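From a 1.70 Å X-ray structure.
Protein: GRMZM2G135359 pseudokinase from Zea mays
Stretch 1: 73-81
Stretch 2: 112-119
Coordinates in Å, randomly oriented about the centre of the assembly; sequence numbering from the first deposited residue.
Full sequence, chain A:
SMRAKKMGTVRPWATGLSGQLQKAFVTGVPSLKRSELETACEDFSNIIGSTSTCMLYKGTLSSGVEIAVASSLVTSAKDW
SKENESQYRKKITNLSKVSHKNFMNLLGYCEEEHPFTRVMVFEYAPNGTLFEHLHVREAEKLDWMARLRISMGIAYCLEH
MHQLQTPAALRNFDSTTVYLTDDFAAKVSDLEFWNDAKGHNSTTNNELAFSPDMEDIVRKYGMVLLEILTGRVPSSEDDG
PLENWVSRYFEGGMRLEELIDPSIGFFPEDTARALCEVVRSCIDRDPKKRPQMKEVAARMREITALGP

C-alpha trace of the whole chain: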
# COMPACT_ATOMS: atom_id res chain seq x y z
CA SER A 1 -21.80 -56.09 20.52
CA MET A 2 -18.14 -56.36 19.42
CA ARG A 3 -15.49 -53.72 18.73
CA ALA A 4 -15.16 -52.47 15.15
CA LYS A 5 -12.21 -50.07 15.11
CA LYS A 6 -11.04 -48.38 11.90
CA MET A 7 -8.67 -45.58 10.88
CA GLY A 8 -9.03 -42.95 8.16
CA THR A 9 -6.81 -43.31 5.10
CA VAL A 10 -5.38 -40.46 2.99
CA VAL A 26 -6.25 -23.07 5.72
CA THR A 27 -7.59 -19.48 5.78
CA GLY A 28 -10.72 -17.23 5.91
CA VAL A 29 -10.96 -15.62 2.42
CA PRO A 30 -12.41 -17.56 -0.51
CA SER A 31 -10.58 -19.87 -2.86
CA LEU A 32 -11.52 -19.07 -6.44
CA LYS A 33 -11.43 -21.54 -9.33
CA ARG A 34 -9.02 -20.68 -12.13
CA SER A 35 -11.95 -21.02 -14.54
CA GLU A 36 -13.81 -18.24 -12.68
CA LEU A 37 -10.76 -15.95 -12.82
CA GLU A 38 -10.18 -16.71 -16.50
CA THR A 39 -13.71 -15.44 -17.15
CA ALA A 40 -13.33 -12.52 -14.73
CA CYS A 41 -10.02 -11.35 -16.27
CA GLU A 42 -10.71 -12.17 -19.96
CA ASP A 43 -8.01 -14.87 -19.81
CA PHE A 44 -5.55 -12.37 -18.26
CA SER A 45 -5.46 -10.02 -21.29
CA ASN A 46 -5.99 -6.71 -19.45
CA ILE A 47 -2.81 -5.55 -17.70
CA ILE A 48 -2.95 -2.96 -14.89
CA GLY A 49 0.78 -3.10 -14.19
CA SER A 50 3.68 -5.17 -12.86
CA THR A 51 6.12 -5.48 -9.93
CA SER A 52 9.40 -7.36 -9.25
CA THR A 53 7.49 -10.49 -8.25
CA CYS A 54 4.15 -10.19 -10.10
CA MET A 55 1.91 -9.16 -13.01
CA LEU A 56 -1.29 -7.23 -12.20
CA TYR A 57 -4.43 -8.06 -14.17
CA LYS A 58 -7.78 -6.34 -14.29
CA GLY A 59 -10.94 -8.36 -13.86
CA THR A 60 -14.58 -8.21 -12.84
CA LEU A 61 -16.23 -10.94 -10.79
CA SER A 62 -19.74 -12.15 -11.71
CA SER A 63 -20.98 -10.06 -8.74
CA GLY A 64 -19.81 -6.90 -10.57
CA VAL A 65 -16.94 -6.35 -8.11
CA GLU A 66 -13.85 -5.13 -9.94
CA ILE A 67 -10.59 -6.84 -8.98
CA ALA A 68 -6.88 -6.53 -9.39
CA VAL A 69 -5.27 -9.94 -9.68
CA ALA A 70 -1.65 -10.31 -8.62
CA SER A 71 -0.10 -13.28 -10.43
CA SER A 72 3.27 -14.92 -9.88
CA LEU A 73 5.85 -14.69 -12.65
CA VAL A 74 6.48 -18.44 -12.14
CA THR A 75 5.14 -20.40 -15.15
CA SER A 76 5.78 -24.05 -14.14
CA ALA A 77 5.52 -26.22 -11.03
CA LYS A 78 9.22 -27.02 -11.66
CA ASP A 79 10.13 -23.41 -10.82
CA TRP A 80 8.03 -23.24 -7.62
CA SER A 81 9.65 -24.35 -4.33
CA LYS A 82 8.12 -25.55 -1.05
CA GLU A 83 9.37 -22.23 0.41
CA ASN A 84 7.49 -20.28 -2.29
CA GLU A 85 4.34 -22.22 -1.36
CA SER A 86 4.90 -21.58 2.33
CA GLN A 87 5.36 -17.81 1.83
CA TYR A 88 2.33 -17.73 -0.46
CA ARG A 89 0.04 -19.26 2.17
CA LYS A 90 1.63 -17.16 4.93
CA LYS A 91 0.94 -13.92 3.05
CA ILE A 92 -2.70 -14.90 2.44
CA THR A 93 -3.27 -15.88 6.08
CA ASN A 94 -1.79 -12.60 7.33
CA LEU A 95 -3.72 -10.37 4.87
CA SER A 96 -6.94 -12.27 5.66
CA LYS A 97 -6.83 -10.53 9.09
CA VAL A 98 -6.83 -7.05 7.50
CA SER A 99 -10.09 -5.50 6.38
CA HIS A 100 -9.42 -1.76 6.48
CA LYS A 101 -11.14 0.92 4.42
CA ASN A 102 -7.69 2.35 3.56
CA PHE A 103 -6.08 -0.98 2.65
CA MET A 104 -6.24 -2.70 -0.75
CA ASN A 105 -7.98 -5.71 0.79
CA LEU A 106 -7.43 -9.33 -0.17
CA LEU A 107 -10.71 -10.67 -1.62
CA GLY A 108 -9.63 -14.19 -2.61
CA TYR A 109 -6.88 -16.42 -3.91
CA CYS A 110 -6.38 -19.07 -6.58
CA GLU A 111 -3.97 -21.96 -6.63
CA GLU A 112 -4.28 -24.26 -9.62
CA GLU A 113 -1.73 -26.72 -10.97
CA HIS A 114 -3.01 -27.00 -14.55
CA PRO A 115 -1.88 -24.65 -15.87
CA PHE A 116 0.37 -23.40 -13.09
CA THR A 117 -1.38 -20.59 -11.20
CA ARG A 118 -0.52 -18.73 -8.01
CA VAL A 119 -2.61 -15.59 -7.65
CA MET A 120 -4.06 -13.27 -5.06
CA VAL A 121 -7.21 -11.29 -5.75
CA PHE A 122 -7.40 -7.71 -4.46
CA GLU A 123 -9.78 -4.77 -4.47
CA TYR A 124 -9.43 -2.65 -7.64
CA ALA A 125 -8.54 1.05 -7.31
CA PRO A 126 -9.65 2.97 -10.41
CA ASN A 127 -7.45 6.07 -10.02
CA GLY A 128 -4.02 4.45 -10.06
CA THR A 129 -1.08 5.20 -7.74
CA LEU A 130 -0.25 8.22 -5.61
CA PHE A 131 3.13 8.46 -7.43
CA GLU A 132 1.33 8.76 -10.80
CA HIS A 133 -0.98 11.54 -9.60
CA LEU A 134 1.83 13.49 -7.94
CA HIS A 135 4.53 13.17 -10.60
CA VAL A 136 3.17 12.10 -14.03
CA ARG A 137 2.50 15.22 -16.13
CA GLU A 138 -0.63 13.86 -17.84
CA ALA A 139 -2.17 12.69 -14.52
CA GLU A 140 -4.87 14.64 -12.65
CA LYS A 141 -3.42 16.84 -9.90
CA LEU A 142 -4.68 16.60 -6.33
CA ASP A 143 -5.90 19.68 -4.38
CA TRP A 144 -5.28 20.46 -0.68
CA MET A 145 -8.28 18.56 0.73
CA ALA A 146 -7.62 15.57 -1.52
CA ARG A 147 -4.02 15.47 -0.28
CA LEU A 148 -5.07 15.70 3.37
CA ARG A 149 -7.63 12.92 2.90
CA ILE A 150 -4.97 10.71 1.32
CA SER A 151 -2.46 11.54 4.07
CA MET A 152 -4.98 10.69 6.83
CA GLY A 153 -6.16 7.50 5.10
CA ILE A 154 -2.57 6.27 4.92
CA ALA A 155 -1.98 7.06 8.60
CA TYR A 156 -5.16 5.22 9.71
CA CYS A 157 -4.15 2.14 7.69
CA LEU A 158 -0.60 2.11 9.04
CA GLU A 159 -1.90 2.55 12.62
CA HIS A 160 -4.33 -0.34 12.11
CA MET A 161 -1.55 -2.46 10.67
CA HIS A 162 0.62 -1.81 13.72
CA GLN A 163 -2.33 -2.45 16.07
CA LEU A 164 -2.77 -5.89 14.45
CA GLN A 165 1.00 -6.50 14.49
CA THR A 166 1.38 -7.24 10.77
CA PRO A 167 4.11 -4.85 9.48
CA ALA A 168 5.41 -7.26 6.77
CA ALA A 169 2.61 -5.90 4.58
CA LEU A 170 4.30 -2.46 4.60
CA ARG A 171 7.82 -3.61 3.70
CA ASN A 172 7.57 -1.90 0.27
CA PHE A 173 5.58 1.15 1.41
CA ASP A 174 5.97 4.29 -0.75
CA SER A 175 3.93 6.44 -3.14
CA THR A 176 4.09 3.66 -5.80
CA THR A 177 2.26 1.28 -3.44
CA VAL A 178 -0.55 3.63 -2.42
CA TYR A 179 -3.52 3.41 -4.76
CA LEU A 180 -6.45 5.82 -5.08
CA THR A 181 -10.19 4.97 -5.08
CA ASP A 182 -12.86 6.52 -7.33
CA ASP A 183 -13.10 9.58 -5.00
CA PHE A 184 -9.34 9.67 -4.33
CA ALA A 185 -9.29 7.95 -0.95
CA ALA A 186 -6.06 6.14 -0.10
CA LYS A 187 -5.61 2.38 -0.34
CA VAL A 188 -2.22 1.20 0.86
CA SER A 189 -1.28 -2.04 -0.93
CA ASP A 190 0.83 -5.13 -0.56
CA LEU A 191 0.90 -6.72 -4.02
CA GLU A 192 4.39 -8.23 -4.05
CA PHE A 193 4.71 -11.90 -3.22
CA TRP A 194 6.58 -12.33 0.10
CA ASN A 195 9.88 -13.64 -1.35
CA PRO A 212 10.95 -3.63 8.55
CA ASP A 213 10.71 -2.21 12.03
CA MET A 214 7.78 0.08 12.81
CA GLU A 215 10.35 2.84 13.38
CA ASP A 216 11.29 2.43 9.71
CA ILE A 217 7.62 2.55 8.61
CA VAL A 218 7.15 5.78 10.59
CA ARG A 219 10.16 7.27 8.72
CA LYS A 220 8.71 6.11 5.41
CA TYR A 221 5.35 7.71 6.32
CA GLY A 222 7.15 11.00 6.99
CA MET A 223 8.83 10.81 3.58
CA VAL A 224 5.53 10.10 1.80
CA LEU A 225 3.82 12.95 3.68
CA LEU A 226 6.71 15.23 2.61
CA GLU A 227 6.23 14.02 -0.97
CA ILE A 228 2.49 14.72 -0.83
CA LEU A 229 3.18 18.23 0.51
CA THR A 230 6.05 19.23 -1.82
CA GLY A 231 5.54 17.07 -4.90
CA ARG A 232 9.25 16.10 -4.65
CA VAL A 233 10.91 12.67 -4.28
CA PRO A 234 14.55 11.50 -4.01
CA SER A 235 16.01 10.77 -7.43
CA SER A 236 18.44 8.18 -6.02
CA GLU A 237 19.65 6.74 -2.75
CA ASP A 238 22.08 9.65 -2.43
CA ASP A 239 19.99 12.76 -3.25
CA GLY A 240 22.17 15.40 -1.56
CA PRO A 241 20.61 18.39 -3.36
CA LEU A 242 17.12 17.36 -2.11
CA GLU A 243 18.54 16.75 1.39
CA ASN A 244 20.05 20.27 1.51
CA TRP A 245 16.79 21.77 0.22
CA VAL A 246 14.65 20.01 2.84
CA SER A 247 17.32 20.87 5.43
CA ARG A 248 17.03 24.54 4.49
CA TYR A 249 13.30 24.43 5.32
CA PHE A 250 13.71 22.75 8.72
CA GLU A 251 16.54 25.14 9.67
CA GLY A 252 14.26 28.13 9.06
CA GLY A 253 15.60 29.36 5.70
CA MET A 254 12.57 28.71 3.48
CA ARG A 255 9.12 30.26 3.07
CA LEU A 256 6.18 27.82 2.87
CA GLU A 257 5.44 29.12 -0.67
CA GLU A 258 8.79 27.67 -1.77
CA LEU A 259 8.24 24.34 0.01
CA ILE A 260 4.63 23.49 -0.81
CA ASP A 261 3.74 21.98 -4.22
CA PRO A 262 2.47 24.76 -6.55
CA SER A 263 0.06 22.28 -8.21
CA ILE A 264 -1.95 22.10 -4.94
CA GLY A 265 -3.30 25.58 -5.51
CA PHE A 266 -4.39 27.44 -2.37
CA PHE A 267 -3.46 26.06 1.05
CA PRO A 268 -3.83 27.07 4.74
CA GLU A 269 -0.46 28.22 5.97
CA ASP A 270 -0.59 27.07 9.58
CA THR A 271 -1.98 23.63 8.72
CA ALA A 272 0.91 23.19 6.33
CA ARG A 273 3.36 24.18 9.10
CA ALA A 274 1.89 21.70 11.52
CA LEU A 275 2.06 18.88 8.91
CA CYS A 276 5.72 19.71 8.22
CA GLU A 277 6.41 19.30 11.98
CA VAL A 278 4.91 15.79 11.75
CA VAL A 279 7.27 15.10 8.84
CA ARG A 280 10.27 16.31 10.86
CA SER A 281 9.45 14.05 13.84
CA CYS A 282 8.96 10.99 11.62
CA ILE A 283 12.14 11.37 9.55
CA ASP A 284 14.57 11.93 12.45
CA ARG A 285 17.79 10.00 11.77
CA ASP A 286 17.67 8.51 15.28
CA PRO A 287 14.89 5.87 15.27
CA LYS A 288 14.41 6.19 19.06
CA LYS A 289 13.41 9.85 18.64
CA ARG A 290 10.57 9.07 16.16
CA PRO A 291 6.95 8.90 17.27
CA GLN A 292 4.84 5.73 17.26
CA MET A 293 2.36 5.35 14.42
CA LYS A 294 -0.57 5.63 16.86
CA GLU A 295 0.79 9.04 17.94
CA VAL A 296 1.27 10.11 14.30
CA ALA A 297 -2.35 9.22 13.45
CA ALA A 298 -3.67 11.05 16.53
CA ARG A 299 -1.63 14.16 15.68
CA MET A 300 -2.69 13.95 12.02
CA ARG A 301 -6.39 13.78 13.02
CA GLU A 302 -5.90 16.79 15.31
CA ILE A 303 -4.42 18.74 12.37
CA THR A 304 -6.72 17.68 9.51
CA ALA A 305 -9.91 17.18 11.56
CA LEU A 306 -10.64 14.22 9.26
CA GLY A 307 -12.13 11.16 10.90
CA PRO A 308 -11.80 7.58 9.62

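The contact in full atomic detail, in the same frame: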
# COMPACT_ATOMS: atom_id res chain seq x y z
N LEU A 73 5.13 -14.61 -11.38
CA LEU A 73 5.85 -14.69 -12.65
C LEU A 73 6.23 -16.14 -12.97
O LEU A 73 6.59 -16.44 -14.11
CB LEU A 73 7.10 -13.82 -12.61
CG LEU A 73 6.88 -12.34 -12.26
CD1 LEU A 73 8.22 -11.61 -12.16
CD2 LEU A 73 5.96 -11.68 -13.27
N VAL A 74 6.16 -17.02 -11.97
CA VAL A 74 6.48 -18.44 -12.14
C VAL A 74 5.47 -19.12 -13.07
O VAL A 74 4.26 -19.00 -12.86
CB VAL A 74 6.51 -19.15 -10.78
CG1 VAL A 74 6.68 -20.66 -10.94
CG2 VAL A 74 7.62 -18.58 -9.92
N THR A 75 5.97 -19.82 -14.09
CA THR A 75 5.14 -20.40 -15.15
C THR A 75 5.09 -21.95 -15.18
O THR A 75 4.48 -22.54 -16.07
CB THR A 75 5.61 -19.89 -16.53
OG1 THR A 75 6.89 -20.45 -16.84
CG2 THR A 75 5.73 -18.37 -16.54
N SER A 76 5.72 -22.59 -14.20
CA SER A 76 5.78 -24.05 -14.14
C SER A 76 5.94 -24.48 -12.70
O SER A 76 6.62 -23.80 -11.93
CB SER A 76 6.97 -24.58 -14.98
OG SER A 76 7.26 -25.93 -14.65
N ALA A 77 5.33 -25.61 -12.35
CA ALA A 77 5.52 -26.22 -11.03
C ALA A 77 7.00 -26.55 -10.75
O ALA A 77 7.40 -26.64 -9.60
CB ALA A 77 4.67 -27.48 -10.91
N LYS A 78 7.79 -26.74 -11.81
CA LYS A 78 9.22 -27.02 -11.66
C LYS A 78 10.00 -25.83 -11.08
O LYS A 78 11.08 -26.01 -10.53
CB LYS A 78 9.83 -27.39 -13.01
N ASP A 79 9.45 -24.63 -11.24
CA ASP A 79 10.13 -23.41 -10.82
C ASP A 79 9.57 -22.88 -9.49
O ASP A 79 9.96 -21.81 -9.04
CB ASP A 79 9.97 -22.35 -11.91
CG ASP A 79 10.46 -22.82 -13.29
OD1 ASP A 79 11.37 -23.68 -13.35
OD2 ASP A 79 9.94 -22.34 -14.31
N TRP A 80 8.67 -23.63 -8.87
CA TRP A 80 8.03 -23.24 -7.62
C TRP A 80 8.51 -24.15 -6.48
O TRP A 80 8.31 -25.35 -6.53
CB TRP A 80 6.52 -23.39 -7.79
CG TRP A 80 5.67 -22.90 -6.66
CD1 TRP A 80 5.00 -23.66 -5.75
CD2 TRP A 80 5.35 -21.54 -6.36
NE1 TRP A 80 4.29 -22.86 -4.90
CE2 TRP A 80 4.48 -21.55 -5.25
CE3 TRP A 80 5.70 -20.31 -6.92
CZ2 TRP A 80 3.97 -20.38 -4.68
CZ3 TRP A 80 5.19 -19.14 -6.36
CH2 TRP A 80 4.33 -19.19 -5.25
N SER A 81 9.11 -23.57 -5.45
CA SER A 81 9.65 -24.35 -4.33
C SER A 81 8.64 -24.49 -3.19
O SER A 81 7.64 -23.78 -3.13
CB SER A 81 10.90 -23.67 -3.78
OG SER A 81 10.62 -22.36 -3.33
N GLU A 112 -3.88 -23.24 -8.66
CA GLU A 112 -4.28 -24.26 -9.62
C GLU A 112 -3.00 -24.78 -10.21
O GLU A 112 -2.07 -24.00 -10.44
CB GLU A 112 -5.21 -23.67 -10.70
CG GLU A 112 -5.49 -24.57 -11.89
CD GLU A 112 -6.14 -25.88 -11.51
OE1 GLU A 112 -7.18 -25.84 -10.82
OE2 GLU A 112 -5.61 -26.95 -11.91
N GLU A 113 -2.94 -26.09 -10.44
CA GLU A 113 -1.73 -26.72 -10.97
C GLU A 113 -1.72 -26.79 -12.48
O GLU A 113 -0.65 -26.83 -13.08
CB GLU A 113 -1.54 -28.13 -10.39
CG GLU A 113 -1.29 -28.17 -8.89
CD GLU A 113 -0.14 -27.26 -8.47
OE1 GLU A 113 0.96 -27.37 -9.06
OE2 GLU A 113 -0.35 -26.44 -7.55
N HIS A 114 -2.90 -26.82 -13.11
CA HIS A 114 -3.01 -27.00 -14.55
C HIS A 114 -3.90 -25.95 -15.23
O HIS A 114 -5.13 -26.06 -15.16
CB HIS A 114 -3.56 -28.40 -14.84
CG HIS A 114 -2.89 -29.48 -14.05
ND1 HIS A 114 -3.51 -30.15 -13.02
CD2 HIS A 114 -1.64 -29.99 -14.13
CE1 HIS A 114 -2.68 -31.03 -12.49
NE2 HIS A 114 -1.53 -30.95 -13.15
N PRO A 115 -3.32 -24.93 -15.87
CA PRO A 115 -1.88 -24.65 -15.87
C PRO A 115 -1.45 -24.00 -14.56
O PRO A 115 -2.30 -23.63 -13.74
CB PRO A 115 -1.72 -23.68 -17.02
CG PRO A 115 -3.01 -22.94 -17.05
CD PRO A 115 -4.06 -23.93 -16.66
N PHE A 116 -0.14 -23.83 -14.39
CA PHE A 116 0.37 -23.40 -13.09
C PHE A 116 -0.11 -21.98 -12.77
O PHE A 116 0.09 -21.06 -13.56
CB PHE A 116 1.89 -23.46 -13.05
CG PHE A 116 2.44 -23.14 -11.70
CD1 PHE A 116 2.42 -24.09 -10.69
CD2 PHE A 116 2.91 -21.87 -11.41
CE1 PHE A 116 2.89 -23.79 -9.43
CE2 PHE A 116 3.39 -21.57 -10.14
CZ PHE A 116 3.37 -22.53 -9.16
N THR A 117 -0.74 -21.84 -11.61
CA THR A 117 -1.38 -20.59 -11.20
C THR A 117 -1.13 -20.33 -9.72
O THR A 117 -1.43 -21.18 -8.88
CB THR A 117 -2.91 -20.67 -11.40
OG1 THR A 117 -3.20 -21.14 -12.72
CG2 THR A 117 -3.58 -19.32 -11.16
N ARG A 118 -0.59 -19.16 -9.40
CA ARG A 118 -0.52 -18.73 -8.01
C ARG A 118 -0.89 -17.27 -8.00
O ARG A 118 -0.07 -16.42 -8.36
CB ARG A 118 0.89 -18.95 -7.45
CG ARG A 118 1.28 -20.40 -7.22
CD ARG A 118 0.46 -21.02 -6.10
NE ARG A 118 0.88 -22.38 -5.78
CZ ARG A 118 0.63 -23.46 -6.52
NH1 ARG A 118 -0.02 -23.37 -7.67
NH2 ARG A 118 1.06 -24.65 -6.11
N VAL A 119 -2.14 -16.98 -7.66
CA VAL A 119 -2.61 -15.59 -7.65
C VAL A 119 -3.30 -15.20 -6.36
O VAL A 119 -3.80 -16.04 -5.59
CB VAL A 119 -3.54 -15.22 -8.85
CG1 VAL A 119 -3.05 -15.78 -10.18
CG2 VAL A 119 -4.98 -15.57 -8.59

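Two segments of a chain can pack together without a single hydrogen bond between them; residues 73-81 and 112-119 of this maize pseudokinase illustrate the principle, with two aromatic rings, Phe116 and Trp80, supplying much of the surface. The contact is small, about 311 Å² summed over both sides, and Phe116 contributes the largest share.

Leu73 stays out of reach, so the contact opens at Val74. Its CB points toward the second stretch, and its branched side chain offers apolar carbon to the phenyl ring: Val74 CG1 lies 3.5 Å from Phe116 CE2, while Val74 O sits at the ring edge, 3.5 Å from Phe116 CD2. The CA-to-CB bonds of Thr75 and Ser76 point away from the second stretch, and these residues contribute backbone instead: Ser76 C lies over one face of the ring, 3.9 Å from Phe116 CG. The Ser76 hydroxyl serves its own loop, with Lys78 N donating to Ser76 OG at 3.0 Å. Ala77 adds a small apolar methyl group, Ala77 CB lying 4.1 Å from Phe116 CD1 and also 4.1 Å from Glu113 OE1. Lys78 and Asp79 make no contact across the interface.

Trp80 closes the sequence of contacts. Its t rotamer carries a broad indole, one face of which receives both Phe116 and Arg118. Trp80 CG approaches Phe116 CZ to 3.4 Å, the ring planes inclined at 57°. Over the same face, Arg118 CG lies 3.8 Å from the centroid of the Trp80 six-membered ring, a CH-pi contact, and Arg118 CZ stands 4.5 Å from that of the Trp80 five-membered ring in an off-centre cation-pi interaction. Arginine suits this buried place because its aliphatic portion can cover an aromatic surface while its guanidinium is also paired within its own stretch: Arg118 NH2 forms a 2.7 Å salt bridge with Glu113 OE2, and Arg118 NH1 donates to Thr117 O at 2.9 Å.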